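Local structure of uncharacterized protein (Peptoclostridium difficile 630, 4YCS) at residues Y66-A71 / Q91-D96. The protein is of unknown function but probably acts as a substrate-binding lipoprotein of the PnrA-like family, which serves ABC transporters. Sequence-based numbering, arbitrary orientation.
Sequences YDLIIA and QFAIID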
# COMPACT_ATOMS: atom_id res chain seq x y z
N TYR A 66 -7.12 -3.51 8.94
CA TYR A 66 -6.50 -4.06 7.72
C TYR A 66 -5.17 -4.78 8.07
O TYR A 66 -4.32 -4.25 8.79
CB TYR A 66 -6.22 -2.93 6.70
CG TYR A 66 -7.49 -2.39 6.10
CD1 TYR A 66 -8.25 -3.14 5.20
CD2 TYR A 66 -7.95 -1.12 6.40
CE1 TYR A 66 -9.45 -2.65 4.67
CE2 TYR A 66 -9.15 -0.65 5.88
CZ TYR A 66 -9.89 -1.41 5.03
OH TYR A 66 -11.09 -0.88 4.52
N ASP A 67 -4.96 -5.97 7.53
CA ASP A 67 -3.72 -6.71 7.79
C ASP A 67 -2.58 -6.08 7.04
O ASP A 67 -1.42 -6.10 7.50
CB ASP A 67 -3.91 -8.17 7.46
CG ASP A 67 -5.07 -8.78 8.26
OD1 ASP A 67 -4.84 -9.09 9.44
OD2 ASP A 67 -6.21 -8.89 7.72
N LEU A 68 -2.90 -5.37 5.95
CA LEU A 68 -1.86 -4.67 5.18
C LEU A 68 -2.43 -3.44 4.55
O LEU A 68 -3.52 -3.47 3.99
CB LEU A 68 -1.29 -5.61 4.09
CG LEU A 68 -0.22 -5.07 3.15
CD1 LEU A 68 1.04 -4.69 3.91
CD2 LEU A 68 0.14 -6.07 2.04
N ILE A 69 -1.67 -2.36 4.61
CA ILE A 69 -2.02 -1.08 4.02
C ILE A 69 -0.94 -0.76 2.98
O ILE A 69 0.26 -0.68 3.32
CB ILE A 69 -2.10 0.04 5.05
CG1 ILE A 69 -3.22 -0.25 6.04
CG2 ILE A 69 -2.37 1.41 4.38
CD1 ILE A 69 -3.15 0.52 7.33
N ILE A 70 -1.35 -0.64 1.73
CA ILE A 70 -0.42 -0.40 0.62
C ILE A 70 -0.59 1.04 0.06
O ILE A 70 -1.65 1.42 -0.39
CB ILE A 70 -0.63 -1.37 -0.52
CG1 ILE A 70 -0.64 -2.82 -0.01
CG2 ILE A 70 0.49 -1.14 -1.56
CD1 ILE A 70 -0.94 -3.89 -1.03
N ALA A 71 0.48 1.81 0.11
CA ALA A 71 0.53 3.17 -0.41
C ALA A 71 1.26 3.15 -1.77
O ALA A 71 2.36 2.62 -1.88
CB ALA A 71 1.27 4.05 0.55
N GLN A 91 1.20 -3.50 9.51
CA GLN A 91 2.05 -3.76 8.36
C GLN A 91 1.68 -2.84 7.25
O GLN A 91 0.52 -2.75 6.87
CB GLN A 91 1.97 -5.23 7.87
CG GLN A 91 2.42 -6.25 8.90
CD GLN A 91 3.85 -6.00 9.34
OE1 GLN A 91 4.76 -5.92 8.49
NE2 GLN A 91 4.07 -5.84 10.65
N PHE A 92 2.70 -2.22 6.67
CA PHE A 92 2.54 -1.35 5.53
C PHE A 92 3.48 -1.73 4.37
O PHE A 92 4.50 -2.38 4.58
CB PHE A 92 2.90 0.04 5.89
CG PHE A 92 2.18 0.62 7.05
CD1 PHE A 92 1.06 1.41 6.83
CD2 PHE A 92 2.70 0.52 8.33
CE1 PHE A 92 0.45 2.05 7.89
CE2 PHE A 92 2.08 1.19 9.39
CZ PHE A 92 0.95 1.95 9.15
N ALA A 93 3.11 -1.28 3.17
CA ALA A 93 3.93 -1.42 1.96
C ALA A 93 3.86 -0.12 1.21
O ALA A 93 2.84 0.55 1.23
CB ALA A 93 3.47 -2.57 1.08
N ILE A 94 4.98 0.27 0.58
CA ILE A 94 4.98 1.43 -0.27
C ILE A 94 5.56 1.06 -1.63
O ILE A 94 6.57 0.33 -1.69
CB ILE A 94 5.69 2.61 0.37
CG1 ILE A 94 5.46 3.86 -0.47
CG2 ILE A 94 7.17 2.29 0.67
CD1 ILE A 94 5.91 5.15 0.20
N ILE A 95 4.87 1.48 -2.70
CA ILE A 95 5.29 1.22 -4.07
C ILE A 95 6.03 2.45 -4.67
O ILE A 95 5.52 3.56 -4.66
CB ILE A 95 4.13 0.83 -4.93
CG1 ILE A 95 3.53 -0.48 -4.41
CG2 ILE A 95 4.57 0.66 -6.39
CD1 ILE A 95 2.15 -0.72 -4.94
N ASP A 96 7.25 2.19 -5.17
CA ASP A 96 8.08 3.18 -5.89
C ASP A 96 8.83 4.11 -4.95
O ASP A 96 9.00 5.29 -5.23
CB ASP A 96 7.24 3.96 -6.91
CG ASP A 96 8.10 4.71 -7.98
OD1 ASP A 96 9.18 4.19 -8.37
OD2 ASP A 96 7.66 5.80 -8.41
O HOH W 1 -0.97 -5.35 10.06
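Ala93 O takes a nearly straight hydrogen bond from Ala71 N (2.9 Å, 173° at the hydrogen) and a longer CA-H...O contact from Ile70 CA. This joins two neighbouring parallel strands, 68-72 and 91-95, of a beta-alpha-beta unit whose crossover carries helix 77-84, in the five-stranded parallel sheet of a periplasmic-binding-protein-like fold. Bonds in both directions continue the pairing: Ile69 N reaches Gln91 O, Ala93 N reaches Ile69 O, and Ile95 N meets Ala71 O almost in line with its C=O bond (169° at the oxygen). Beside Leu68, a water bridges the two backbones, donating to Asp67 O at 2.7 Å and accepting from Gln91 N.

On one face, Ile69 and Phe92 lie side by side, with Ile69 CB 3.9 Å from ring atom CD1 and Ile69 CD1 near ring atom CE1. Helix 54-62 closes over this pair through Cys62, while further along Ala71 CB approaches Ile94 CG1. The other face carries Leu68, Ile70, Ala93 and Ile95; helix 118-127 covers it, Met127 meeting Leu68, Ile123 meeting Ile70 and Leu119 meeting Ile95. With CG anti to its backbone N (chi1 179°), Leu68 swings CD1 across to Gln91 O at 3.6 Å. Further along, the Ile70 and Ile95 side chains run obliquely past each other, methyl to methyl, Ile70 CG2 lying 3.8 Å from Ile95 CD1.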